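Local coordinates for protein hemolytic lectin CEL-III (Cucumaria echinata, PDB 2Z48) that binds galactose and N-acetylgalactosamine in a calcium-dependent way and lyses erythrocytes, in whose membranes it oligomerizes, at residues A[41-45]-A[55-59]; A[29-33]-A[72-76]; A[326-331]-A[349-354]; A[147-153]-A[192-198]. One frame throughout, in Å; residues are numbered along the deposited sequence.

Contact 1 (A[41-45]-A[55-59]); sequences LSDQQ and RNEAR. With CA (calcium ion), chain I; A2G (2-acetamido-2-deoxy-alpha-D-galactopyranose), chain C.
The methyl group of Ala58 lies against the start of a short 3-10 turn, with CB 3.3 Å from Ser42 OG and 3.6 Å from Asp43 N. Segment 41-45 makes that turn at residues 42-44, held by Gln44 N to Leu41 O (3.1 Å) and Gln45 N to Ser42 O (3.1 Å). Segment 55-59 leaves strand 54-56 and bends at Glu57. The closest CA pair is Asp43 and Ala58, 4.6 Å apart. Glu57 N donates to Gln45 O (2.9 Å) and weakly to Ser42 O (3.4 Å). Asn56 CA also sits 3.2 Å from Gln45 O. Asn56 is in the p rotamer. Its OD1 accepts from Ala58 N (2.9 Å), an Asx turn, and from Arg59 N (3.0 Å). Asp43, also p, turns its carboxylate away from segment 55-59. Its OD2 binds calcium at 2.4 Å, and its OD1 accepts from a calcium-bound water at 2.6 Å. Asp23, Ile24 and Gly26 complete the protein ligands. A2G O3 and O4 bind calcium at 2.5 and 2.6 Å, and Leu41 CD1 approaches A2G C8 to 3.7 Å. This is a sugar site of the ricin-type beta-trefoil. Direct coordination of two sugar hydroxyls by calcium implies C-type-lectin-like recognition on a trefoil scaffold.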
loop_
_atom_site.group_PDB
_atom_site.type_symbol
_atom_site.label_atom_id
_atom_site.label_comp_id
_atom_site.label_asym_id
_atom_site.label_seq_id
_atom_site.Cartn_x
_atom_site.Cartn_y
_atom_site.Cartn_z
ATOM N N LEU A 41 4.165 -10.827 1.083
ATOM C CA LEU A 41 3.191 -11.376 2.030
ATOM C C LEU A 41 2.653 -10.273 2.949
ATOM O O LEU A 41 3.303 -9.251 3.146
ATOM C CB LEU A 41 3.803 -12.525 2.836
ATOM C CG LEU A 41 4.336 -13.702 2.011
ATOM C CD1 LEU A 41 5.071 -14.696 2.913
ATOM C CD2 LEU A 41 3.173 -14.357 1.236
ATOM N N SER A 42 1.455 -10.491 3.489
ATOM C CA SER A 42 0.750 -9.458 4.278
ATOM C C SER A 42 1.444 -9.052 5.567
ATOM O O SER A 42 1.235 -7.924 6.053
ATOM C CB SER A 42 -0.676 -9.914 4.589
ATOM O OG SER A 42 -0.649 -11.066 5.416
ATOM N N ASP A 43 2.261 -9.947 6.126
ATOM C CA ASP A 43 3.064 -9.605 7.321
ATOM C C ASP A 43 4.114 -8.529 7.067
ATOM O O ASP A 43 4.513 -7.829 7.999
ATOM C CB ASP A 43 3.703 -10.853 7.967
ATOM C CG ASP A 43 4.745 -11.506 7.078
ATOM O OD1 ASP A 43 4.488 -11.647 5.872
ATOM O OD2 ASP A 43 5.821 -11.858 7.584
ATOM N N GLN A 44 4.546 -8.386 5.807
ATOM C CA GLN A 44 5.515 -7.329 5.430
ATOM C C GLN A 44 4.808 -6.022 5.056
ATOM O O GLN A 44 5.455 -5.024 4.768
ATOM C CB GLN A 44 6.459 -7.787 4.299
ATOM C CG GLN A 44 7.646 -8.630 4.792
ATOM C CD GLN A 44 8.506 -9.154 3.671
ATOM O OE1 GLN A 44 8.337 -8.773 2.510
ATOM N NE2 GLN A 44 9.431 -10.055 4.008
ATOM N N GLN A 45 3.484 -6.031 5.067
ATOM C CA GLN A 45 2.709 -4.800 4.970
ATOM C C GLN A 45 2.599 -4.160 6.352
ATOM O O GLN A 45 1.742 -4.521 7.165
ATOM C CB GLN A 45 1.338 -5.076 4.360
ATOM C CG GLN A 45 1.426 -5.529 2.890
ATOM C CD GLN A 45 1.822 -4.395 1.937
ATOM O OE1 GLN A 45 1.074 -3.428 1.763
ATOM N NE2 GLN A 45 2.981 -4.522 1.314
ATOM N N ARG A 55 2.343 -1.811 13.538
ATOM C CA ARG A 55 1.671 -3.094 13.382
ATOM C C ARG A 55 1.852 -3.657 11.968
ATOM O O ARG A 55 2.744 -3.217 11.232
ATOM C CB ARG A 55 0.193 -2.954 13.766
ATOM C CG ARG A 55 -0.001 -2.094 15.015
ATOM C CD ARG A 55 -1.445 -2.151 15.514
ATOM N NE ARG A 55 -1.734 -1.098 16.480
ATOM C CZ ARG A 55 -2.818 -1.081 17.245
ATOM N NH1 ARG A 55 -3.704 -2.073 17.164
ATOM N NH2 ARG A 55 -3.018 -0.075 18.091
ATOM N N ASN A 56 1.030 -4.627 11.583
ATOM C CA ASN A 56 1.178 -5.280 10.271
ATOM C C ASN A 56 -0.146 -5.863 9.823
ATOM O O ASN A 56 -1.064 -6.018 10.633
ATOM C CB ASN A 56 2.287 -6.350 10.276
ATOM C CG ASN A 56 1.873 -7.626 10.998
ATOM O OD1 ASN A 56 1.219 -8.493 10.415
ATOM N ND2 ASN A 56 2.257 -7.737 12.278
ATOM N N GLU A 57 -0.260 -6.176 8.534
ATOM C CA GLU A 57 -1.562 -6.553 7.990
ATOM C C GLU A 57 -1.955 -8.015 8.226
ATOM O O GLU A 57 -3.121 -8.377 8.045
ATOM C CB GLU A 57 -1.641 -6.222 6.502
ATOM C CG GLU A 57 -1.780 -4.723 6.226
ATOM C CD GLU A 57 -3.158 -4.166 6.554
ATOM O OE1 GLU A 57 -4.081 -4.938 6.962
ATOM O OE2 GLU A 57 -3.332 -2.936 6.383
ATOM N N ALA A 58 -0.986 -8.842 8.614
ATOM C CA ALA A 58 -1.261 -10.267 8.835
ATOM C C ALA A 58 -1.884 -10.486 10.208
ATOM O O ALA A 58 -2.754 -11.346 10.353
ATOM C CB ALA A 58 -0.022 -11.100 8.676
ATOM N N ARG A 59 -1.446 -9.705 11.191
ATOM C CA ARG A 59 -1.918 -9.848 12.568
ATOM C C ARG A 59 -1.849 -8.518 13.315
ATOM O O ARG A 59 -0.913 -7.755 13.125
ATOM C CB ARG A 59 -1.093 -10.914 13.309
ATOM C CG ARG A 59 -1.609 -11.249 14.700
ATOM C CD ARG A 59 -1.179 -12.643 15.160
ATOM N NE ARG A 59 -2.033 -13.068 16.270
ATOM C CZ ARG A 59 -1.852 -14.164 17.002
ATOM N NH1 ARG A 59 -0.827 -14.975 16.759
ATOM N NH2 ARG A 59 -2.702 -14.444 17.983
HETATM CA CA CA I . 7.776 -12.986 6.770
HETATM O O5 A2G C . 10.552 -17.095 6.910
HETATM C C1 A2G C . 9.637 -17.622 5.942
HETATM O O1 A2G C . 10.346 -18.157 4.819
HETATM C C2 A2G C . 8.686 -16.527 5.462
HETATM N N2 A2G C . 7.932 -17.069 4.324
HETATM C C3 A2G C . 9.475 -15.306 4.970
HETATM O O3 A2G C . 8.529 -14.245 4.737
HETATM C C4 A2G C . 10.554 -14.873 5.979
HETATM O O4 A2G C . 9.919 -14.343 7.149
HETATM C C5 A2G C . 11.418 -16.053 6.440
HETATM C C6 A2G C . 12.356 -15.639 7.570
HETATM O O6 A2G C . 13.361 -16.636 7.783
HETATM C C7 A2G C . 6.786 -17.732 4.482
HETATM O O7 A2G C . 6.295 -17.941 5.581
HETATM C C8 A2G C . 6.121 -18.226 3.231
HETATM O O HOH W 1 6.768 -11.865 4.735
#

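Contact 2 (A[29-33]-A[72-76]); sequences GSGNI and NVMSS. With MG (magnesium ion), chain N.
Two asparagines, both with t chi1 (Asn32 chi2 38°, Asn72 chi2 44°), bring their amide oxygens to one magnesium ion. Asn32 OD1 binds it at 2.2 Å and Asn72 OD1 at 2.4 Å. Asn72 ND2 also donates to Asn32 OD1 (2.9 Å). Ile33 O (2.3 Å), Val73 O (2.6 Å), a water (2.3 Å) and Ile131 O complete the magnesium shell. The strand pieces 31-33 and 73-76 run antiparallel, at 140° and 4.4 Å between axes. They are the middle strands of a four-stranded sheet in the ricin-type beta-trefoil. Gly31 and Ser75 form a hydrogen-bonded pair: Gly31 N to Ser75 O is 3.1 Å, Ser75 N to Gly31 O 2.8 Å. Asn32 and Met74 form a non-hydrogen-bonded pair, CA atoms 4.2 Å apart. Ile33 N donates to Val73 O (3.3 Å). Ser75 is t, and its OG donates to Gly29 O (2.7 Å). At Gly29 and Gly31 a CB would hit the preceding carbonyl O. Ile33 (m, t) places CD1 4.0 Å from Val73 CG1 and 3.6 Å from Ser75 N.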
loop_
_atom_site.group_PDB
_atom_site.type_symbol
_atom_site.label_atom_id
_atom_site.label_comp_id
_atom_site.label_asym_id
_atom_site.label_seq_id
_atom_site.Cartn_x
_atom_site.Cartn_y
_atom_site.Cartn_z
ATOM N N GLY A 29 2.527 -12.934 11.125
ATOM C CA GLY A 29 2.552 -11.610 11.738
ATOM C C GLY A 29 2.971 -11.542 13.197
ATOM O O GLY A 29 2.766 -10.524 13.841
ATOM N N SER A 30 3.598 -12.609 13.698
ATOM C CA SER A 30 4.122 -12.658 15.061
ATOM C C SER A 30 5.484 -13.347 15.059
ATOM O O SER A 30 5.720 -14.270 14.264
ATOM C CB SER A 30 3.168 -13.442 15.954
ATOM O OG SER A 30 3.028 -14.752 15.451
ATOM N N GLY A 31 6.373 -12.901 15.935
ATOM C CA GLY A 31 7.685 -13.520 16.054
ATOM C C GLY A 31 8.787 -12.516 15.849
ATOM O O GLY A 31 8.537 -11.315 15.763
ATOM N N ASN A 32 10.013 -13.012 15.765
ATOM C CA ASN A 32 11.159 -12.140 15.687
ATOM C C ASN A 32 11.101 -11.295 14.416
ATOM O O ASN A 32 10.510 -11.704 13.425
ATOM C CB ASN A 32 12.451 -12.954 15.733
ATOM C CG ASN A 32 13.669 -12.078 15.925
ATOM O OD1 ASN A 32 13.637 -11.082 16.677
ATOM N ND2 ASN A 32 14.748 -12.414 15.229
ATOM N N ILE A 33 11.725 -10.127 14.492
ATOM C CA ILE A 33 11.854 -9.189 13.380
ATOM C C ILE A 33 13.323 -9.083 12.959
ATOM O O ILE A 33 14.220 -8.940 13.799
ATOM C CB ILE A 33 11.245 -7.815 13.754
ATOM C CG1 ILE A 33 9.731 -7.949 13.927
ATOM C CG2 ILE A 33 11.527 -6.788 12.659
ATOM C CD1 ILE A 33 9.036 -6.726 14.560
ATOM N N ASN A 72 16.312 -6.977 21.764
ATOM C CA ASN A 72 15.765 -7.517 20.534
ATOM C C ASN A 72 14.367 -6.957 20.291
ATOM O O ASN A 72 13.661 -6.625 21.234
ATOM C CB ASN A 72 15.710 -9.039 20.614
ATOM C CG ASN A 72 15.250 -9.684 19.317
ATOM O OD1 ASN A 72 15.682 -9.306 18.219
ATOM N ND2 ASN A 72 14.379 -10.662 19.437
ATOM N N VAL A 73 13.974 -6.860 19.026
ATOM C CA VAL A 73 12.616 -6.412 18.676
ATOM C C VAL A 73 11.866 -7.560 17.986
ATOM O O VAL A 73 12.396 -8.246 17.095
ATOM C CB VAL A 73 12.630 -5.099 17.807
ATOM C CG1 VAL A 73 11.252 -4.813 17.217
ATOM C CG2 VAL A 73 13.093 -3.912 18.621
ATOM N N MET A 74 10.630 -7.777 18.425
ATOM C CA MET A 74 9.769 -8.806 17.888
ATOM C C MET A 74 8.380 -8.226 17.646
ATOM O O MET A 74 8.053 -7.145 18.144
ATOM C CB MET A 74 9.655 -9.963 18.890
ATOM C CG MET A 74 10.991 -10.520 19.331
ATOM S SD MET A 74 10.926 -12.008 20.344
ATOM C CE MET A 74 9.418 -12.833 19.820
ATOM N N SER A 75 7.558 -8.968 16.912
ATOM C CA SER A 75 6.149 -8.634 16.756
ATOM C C SER A 75 5.364 -9.417 17.815
ATOM O O SER A 75 5.304 -10.640 17.755
ATOM C CB SER A 75 5.672 -8.977 15.338
ATOM O OG SER A 75 4.283 -8.724 15.188
ATOM N N SER A 76 4.810 -8.689 18.785
ATOM C CA SER A 76 4.186 -9.253 19.983
ATOM C C SER A 76 2.806 -8.618 20.204
ATOM O O SER A 76 2.500 -7.554 19.652
ATOM C CB SER A 76 5.051 -8.946 21.215
ATOM O OG SER A 76 6.426 -9.115 20.970
HETATM MG MG MG N . 14.602 -9.153 16.092
HETATM O O HOH W 2 16.396 -10.394 15.316
#

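Contact 3 (A[326-331]-A[349-354]); sequences VSSTIE and LSKAWT
Helices 320-332 and 343-355 form an antiparallel helix pair in the C-terminal part of the chain, which has a strong tendency to self-associate. The segments cross at 164° with axes 8.6 Å apart at closest approach. Ser327 and Ser350 mark the closest backbone approach, CA to CA 5.0 Å. Trp353, Ile330 and Ser350 bury the most surface. Trp353 has chi1 t and chi2 -98°. Val326 CG1 lies over one face of its indole, 3.8 Å from the centroid of the six-membered ring, a CH-pi contact. Trp353 NE1 hydrogen-bonds to Ala323 O, and the ring meets Trp399 of strand 395-407 edge-to-face. Ile330 (m, t) fits between Leu349 and Trp353: CG2 is 3.8 Å from Leu349 CD2, and CD1 is 4.0 Å from Trp353 CB. Its CG2 also reaches Ser350 N at 3.7 Å. Glu331 CB packs on Ser350 CB at 4.0 Å. Small side chains at the closest point let the two backbones come near. Both serines are t, and Ser327 OG and Ser350 OG share a hydrogen bond of 2.6 Å.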
loop_
_atom_site.group_PDB
_atom_site.type_symbol
_atom_site.label_atom_id
_atom_site.label_comp_id
_atom_site.label_asym_id
_atom_site.label_seq_id
_atom_site.Cartn_x
_atom_site.Cartn_y
_atom_site.Cartn_z
ATOM N N VAL A 326 -12.490 -0.614 -7.851
ATOM C CA VAL A 326 -12.500 0.427 -6.830
ATOM C C VAL A 326 -11.105 0.652 -6.236
ATOM O O VAL A 326 -10.678 1.791 -6.126
ATOM C CB VAL A 326 -13.550 0.162 -5.735
ATOM C CG1 VAL A 326 -13.415 1.186 -4.580
ATOM C CG2 VAL A 326 -14.945 0.251 -6.355
ATOM N N SER A 327 -10.394 -0.426 -5.912
ATOM C CA SER A 327 -9.037 -0.299 -5.365
ATOM C C SER A 327 -8.131 0.503 -6.319
ATOM O O SER A 327 -7.421 1.448 -5.919
ATOM C CB SER A 327 -8.427 -1.680 -5.144
ATOM O OG SER A 327 -7.257 -1.566 -4.342
ATOM N N SER A 328 -8.171 0.107 -7.583
ATOM C CA SER A 328 -7.338 0.743 -8.622
ATOM C C SER A 328 -7.751 2.181 -8.851
ATOM O O SER A 328 -6.900 3.050 -9.125
ATOM C CB SER A 328 -7.524 -0.020 -9.932
ATOM O OG SER A 328 -7.200 -1.388 -9.732
ATOM N N THR A 329 -9.050 2.445 -8.778
ATOM C CA THR A 329 -9.551 3.832 -8.873
ATOM C C THR A 329 -9.040 4.717 -7.723
ATOM O O THR A 329 -8.527 5.803 -7.949
ATOM C CB THR A 329 -11.107 3.894 -8.995
ATOM O OG1 THR A 329 -11.499 3.241 -10.213
ATOM C CG2 THR A 329 -11.615 5.355 -9.015
ATOM N N ILE A 330 -9.130 4.216 -6.505
ATOM C CA ILE A 330 -8.651 4.934 -5.308
ATOM C C ILE A 330 -7.165 5.234 -5.448
ATOM O O ILE A 330 -6.722 6.349 -5.182
ATOM C CB ILE A 330 -8.913 4.123 -4.010
ATOM C CG1 ILE A 330 -10.410 4.080 -3.710
ATOM C CG2 ILE A 330 -8.129 4.711 -2.797
ATOM C CD1 ILE A 330 -10.800 3.041 -2.663
ATOM N N GLU A 331 -6.397 4.237 -5.879
ATOM C CA GLU A 331 -4.949 4.442 -5.936
ATOM C C GLU A 331 -4.544 5.569 -6.886
ATOM O O GLU A 331 -3.554 6.268 -6.632
ATOM C CB GLU A 331 -4.173 3.154 -6.222
ATOM C CG GLU A 331 -2.758 3.275 -5.606
ATOM C CD GLU A 331 -1.924 2.045 -5.716
ATOM O OE1 GLU A 331 -2.331 1.090 -6.450
ATOM O OE2 GLU A 331 -0.844 2.062 -5.064
ATOM N N LEU A 349 -4.903 4.027 1.405
ATOM C CA LEU A 349 -6.364 3.865 1.320
ATOM C C LEU A 349 -6.761 2.666 0.446
ATOM O O LEU A 349 -7.685 1.909 0.803
ATOM C CB LEU A 349 -7.042 5.143 0.826
ATOM C CG LEU A 349 -8.550 5.285 1.071
ATOM C CD1 LEU A 349 -8.838 5.398 2.560
ATOM C CD2 LEU A 349 -9.102 6.534 0.360
ATOM N N SER A 350 -6.063 2.485 -0.683
ATOM C CA SER A 350 -6.323 1.355 -1.563
ATOM C C SER A 350 -6.093 0.023 -0.845
ATOM O O SER A 350 -6.876 -0.935 -0.991
ATOM C CB SER A 350 -5.436 1.416 -2.817
ATOM O OG SER A 350 -5.537 0.169 -3.481
ATOM N N LYS A 351 -5.010 -0.042 -0.080
ATOM C CA LYS A 351 -4.698 -1.236 0.695
ATOM C C LYS A 351 -5.753 -1.491 1.776
ATOM O O LYS A 351 -6.190 -2.639 1.960
ATOM C CB LYS A 351 -3.298 -1.129 1.302
ATOM C CG LYS A 351 -2.177 -1.190 0.263
ATOM C CD LYS A 351 -0.857 -0.796 0.912
ATOM C CE LYS A 351 0.261 -0.688 -0.120
ATOM N NZ LYS A 351 0.772 -2.033 -0.460
ATOM N N ALA A 352 -6.173 -0.423 2.454
ATOM C CA ALA A 352 -7.229 -0.492 3.479
ATOM C C ALA A 352 -8.538 -1.047 2.869
ATOM O O ALA A 352 -9.209 -1.904 3.479
ATOM C CB ALA A 352 -7.452 0.888 4.094
ATOM N N TRP A 353 -8.886 -0.569 1.673
ATOM C CA TRP A 353 -10.092 -1.012 0.962
ATOM C C TRP A 353 -10.000 -2.511 0.650
ATOM O O TRP A 353 -10.950 -3.252 0.852
ATOM C CB TRP A 353 -10.302 -0.208 -0.330
ATOM C CG TRP A 353 -11.211 -0.865 -1.316
ATOM C CD1 TRP A 353 -10.837 -1.606 -2.398
ATOM C CD2 TRP A 353 -12.645 -0.852 -1.315
ATOM N NE1 TRP A 353 -11.949 -2.071 -3.069
ATOM C CE2 TRP A 353 -13.071 -1.605 -2.436
ATOM C CE3 TRP A 353 -13.612 -0.273 -0.483
ATOM C CZ2 TRP A 353 -14.421 -1.796 -2.741
ATOM C CZ3 TRP A 353 -14.963 -0.469 -0.783
ATOM C CH2 TRP A 353 -15.349 -1.223 -1.906
ATOM N N THR A 354 -8.862 -2.938 0.127
ATOM C CA THR A 354 -8.684 -4.345 -0.252
ATOM C C THR A 354 -8.777 -5.214 0.992
ATOM O O THR A 354 -9.435 -6.265 0.982
ATOM C CB THR A 354 -7.351 -4.534 -0.976
ATOM O OG1 THR A 354 -7.389 -3.780 -2.193
ATOM C CG2 THR A 354 -7.096 -6.000 -1.290
#

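Contact 4 (A[147-153]-A[192-198]); sequences RSRGPEL and RYYENGE
Segment 147-153 runs as a loop into strand 152-155, antiparallel to segment 192-198, which leaves strand 191-194 through a type I turn from Tyr194 to Gly197. Glu152 and Tyr194 are a non-hydrogen-bonded pair, CA to CA 4.4 Å. Leu153 N donates to Tyr193 O (2.7 Å), Glu195 N to Pro151 O (2.9 Å) and Asn196 N to Arg149 O (3.1 Å). Gly150 has phi 73°; a CB there would clash with Glu195 CB. Asn196 (p) accepts at OD1 from Glu198 N (2.9 Å), an Asx turn. Arg149 (m, t, t) lays CD over the Tyr194 ring, 3.6 Å from its centroid. Its NE forms a salt bridge with Glu198 OE1 (3.0 Å). Arg147 NH2 is 3.7 Å from Glu198 OE1, a long salt bridge without a hydrogen bond; two waters link them. Leu153 CD1 sits over a face of Tyr193. These strands belong to a ricin-type beta-trefoil lectin domain. Strand 199-201 follows strand 191-194 in the sheet, and helix 320-332 covers Glu152 and takes the Tyr194 hydroxyl through Glu331.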
loop_
_atom_site.group_PDB
_atom_site.type_symbol
_atom_site.label_atom_id
_atom_site.label_comp_id
_atom_site.label_asym_id
_atom_site.label_seq_id
_atom_site.Cartn_x
_atom_site.Cartn_y
_atom_site.Cartn_z
ATOM N N ARG A 147 8.095 1.988 1.620
ATOM C CA ARG A 147 8.365 2.045 0.189
ATOM C C ARG A 147 7.163 2.604 -0.555
ATOM O O ARG A 147 6.046 2.126 -0.393
ATOM C CB ARG A 147 8.702 0.652 -0.331
ATOM C CG ARG A 147 9.048 0.573 -1.807
ATOM C CD ARG A 147 7.805 0.448 -2.672
ATOM N NE ARG A 147 7.030 -0.783 -2.519
ATOM C CZ ARG A 147 7.168 -1.860 -3.293
ATOM N NH1 ARG A 147 6.386 -2.902 -3.100
ATOM N NH2 ARG A 147 8.082 -1.885 -4.251
ATOM N N SER A 148 7.411 3.603 -1.386
ATOM C CA SER A 148 6.390 4.104 -2.294
ATOM C C SER A 148 6.692 3.547 -3.694
ATOM O O SER A 148 7.858 3.468 -4.091
ATOM C CB SER A 148 6.428 5.635 -2.340
ATOM O OG SER A 148 5.590 6.111 -3.389
ATOM N N ARG A 149 5.645 3.171 -4.440
ATOM C CA ARG A 149 5.856 2.699 -5.826
ATOM C C ARG A 149 5.749 3.895 -6.785
ATOM O O ARG A 149 5.861 3.756 -8.005
ATOM C CB ARG A 149 4.778 1.685 -6.197
ATOM C CG ARG A 149 4.905 0.316 -5.577
ATOM C CD ARG A 149 4.004 -0.672 -6.356
ATOM N NE ARG A 149 4.198 -2.080 -5.967
ATOM C CZ ARG A 149 3.268 -2.868 -5.408
ATOM N NH1 ARG A 149 2.050 -2.412 -5.153
ATOM N NH2 ARG A 149 3.560 -4.135 -5.129
ATOM N N GLY A 150 5.511 5.075 -6.214
ATOM C CA GLY A 150 5.062 6.237 -6.971
ATOM C C GLY A 150 3.621 6.065 -7.392
ATOM O O GLY A 150 2.970 5.078 -7.044
ATOM N N PRO A 151 3.103 7.032 -8.161
ATOM C CA PRO A 151 1.705 6.944 -8.588
ATOM C C PRO A 151 1.391 5.669 -9.385
ATOM O O PRO A 151 2.245 5.137 -10.104
ATOM C CB PRO A 151 1.543 8.182 -9.497
ATOM C CG PRO A 151 2.588 9.139 -9.069
ATOM C CD PRO A 151 3.757 8.279 -8.594
ATOM N N GLU A 152 0.167 5.185 -9.237
ATOM C CA GLU A 152 -0.388 4.208 -10.150
ATOM C C GLU A 152 -0.706 4.947 -11.443
ATOM O O GLU A 152 -1.477 5.919 -11.434
ATOM C CB GLU A 152 -1.657 3.593 -9.547
ATOM C CG GLU A 152 -2.221 2.427 -10.350
ATOM C CD GLU A 152 -3.650 2.135 -9.965
ATOM O OE1 GLU A 152 -4.445 3.120 -9.876
ATOM O OE2 GLU A 152 -3.964 0.935 -9.741
ATOM N N LEU A 153 -0.131 4.478 -12.539
ATOM C CA LEU A 153 -0.268 5.155 -13.827
ATOM C C LEU A 153 -1.476 4.648 -14.595
ATOM O O LEU A 153 -2.254 5.441 -15.155
ATOM C CB LEU A 153 0.978 4.948 -14.675
ATOM C CG LEU A 153 2.302 5.404 -14.049
ATOM C CD1 LEU A 153 3.480 5.084 -14.951
ATOM C CD2 LEU A 153 2.231 6.872 -13.735
ATOM N N ARG A 192 -1.771 -3.700 -12.418
ATOM C CA ARG A 192 -1.641 -2.277 -12.024
ATOM C C ARG A 192 -0.203 -1.863 -12.305
ATOM O O ARG A 192 0.746 -2.564 -11.924
ATOM C CB ARG A 192 -1.965 -2.073 -10.533
ATOM C CG ARG A 192 -3.431 -2.339 -10.179
ATOM C CD ARG A 192 -3.723 -2.157 -8.692
ATOM N NE ARG A 192 -4.974 -2.854 -8.408
ATOM C CZ ARG A 192 -5.463 -3.086 -7.200
ATOM N NH1 ARG A 192 -4.820 -2.650 -6.120
ATOM N NH2 ARG A 192 -6.610 -3.746 -7.077
ATOM N N TYR A 193 -0.052 -0.737 -12.989
ATOM C CA TYR A 193 1.239 -0.290 -13.520
ATOM C C TYR A 193 1.637 1.018 -12.853
ATOM O O TYR A 193 0.851 1.984 -12.825
ATOM C CB TYR A 193 1.119 -0.152 -15.052
ATOM C CG TYR A 193 2.296 0.453 -15.754
ATOM C CD1 TYR A 193 3.598 0.073 -15.438
ATOM C CD2 TYR A 193 2.109 1.373 -16.761
ATOM C CE1 TYR A 193 4.697 0.634 -16.076
ATOM C CE2 TYR A 193 3.186 1.933 -17.418
ATOM C CZ TYR A 193 4.490 1.542 -17.074
ATOM O OH TYR A 193 5.573 2.091 -17.724
ATOM N N TYR A 194 2.848 1.030 -12.302
ATOM C CA TYR A 194 3.302 2.100 -11.408
ATOM C C TYR A 194 4.429 2.899 -12.011
ATOM O O TYR A 194 5.147 2.423 -12.897
ATOM C CB TYR A 194 3.750 1.509 -10.054
ATOM C CG TYR A 194 2.585 0.907 -9.302
ATOM C CD1 TYR A 194 2.230 -0.436 -9.503
ATOM C CD2 TYR A 194 1.810 1.694 -8.444
ATOM C CE1 TYR A 194 1.140 -0.973 -8.862
ATOM C CE2 TYR A 194 0.704 1.154 -7.781
ATOM C CZ TYR A 194 0.385 -0.175 -7.995
ATOM O OH TYR A 194 -0.685 -0.729 -7.357
ATOM N N GLU A 195 4.609 4.104 -11.480
ATOM C CA GLU A 195 5.729 4.978 -11.866
ATOM C C GLU A 195 7.128 4.342 -11.679
ATOM O O GLU A 195 8.065 4.670 -12.420
ATOM C CB GLU A 195 5.625 6.298 -11.097
ATOM C CG GLU A 195 6.749 7.298 -11.389
ATOM C CD GLU A 195 6.834 7.712 -12.838
ATOM O OE1 GLU A 195 5.795 7.712 -13.549
ATOM O OE2 GLU A 195 7.962 8.079 -13.264
ATOM N N ASN A 196 7.272 3.444 -10.704
ATOM C CA ASN A 196 8.558 2.761 -10.474
ATOM C C ASN A 196 8.846 1.715 -11.548
ATOM O O ASN A 196 9.924 1.111 -11.554
ATOM C CB ASN A 196 8.674 2.148 -9.061
ATOM C CG ASN A 196 7.764 0.937 -8.857
ATOM O OD1 ASN A 196 7.015 0.551 -9.755
ATOM N ND2 ASN A 196 7.815 0.346 -7.642
ATOM N N GLY A 197 7.858 1.495 -12.430
ATOM C CA GLY A 197 8.016 0.571 -13.550
ATOM C C GLY A 197 7.395 -0.798 -13.337
ATOM O O GLY A 197 7.293 -1.574 -14.280
ATOM N N GLU A 198 7.024 -1.106 -12.096
ATOM C CA GLU A 198 6.396 -2.413 -11.829
ATOM C C GLU A 198 5.017 -2.565 -12.467
ATOM O O GLU A 198 4.217 -1.616 -12.494
ATOM C CB GLU A 198 6.291 -2.674 -10.333
ATOM C CG GLU A 198 7.622 -2.892 -9.664
ATOM C CD GLU A 198 7.472 -3.156 -8.189
ATOM O OE1 GLU A 198 6.661 -2.448 -7.566
ATOM O OE2 GLU A 198 8.177 -4.041 -7.650
HETATM O O HOH W 3 6.449 -4.496 -5.310
HETATM O O HOH W 4 8.989 -4.348 -5.186
HETATM O O HOH W 5 9.513 1.907 -5.814
#

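Contacts 1 and 2 belong to one beta-trefoil, with centres 12 Å apart. Asn56 ND2 probably donates to Gly29 O at 3.2 Å. This joins the end of strand 54-56, which backs the calcium loop 41-45, to the turn leading into strand 31-36 at the magnesium ion. Contact 4 lies in the second lectin repeat, its nearest atoms about 6 Å from contact 1. Contact 3 connects to both. Lys351 NZ is 2.6 Å from Gln45 OE1 of contact 1, and Glu331 OE1 is 2.6 Å from Tyr194 OH of contact 4, both probable hydrogen bonds. The helix pair thus bears on both lectin regions. A bound NGA lies about 7 Å from the Arg147 side chain.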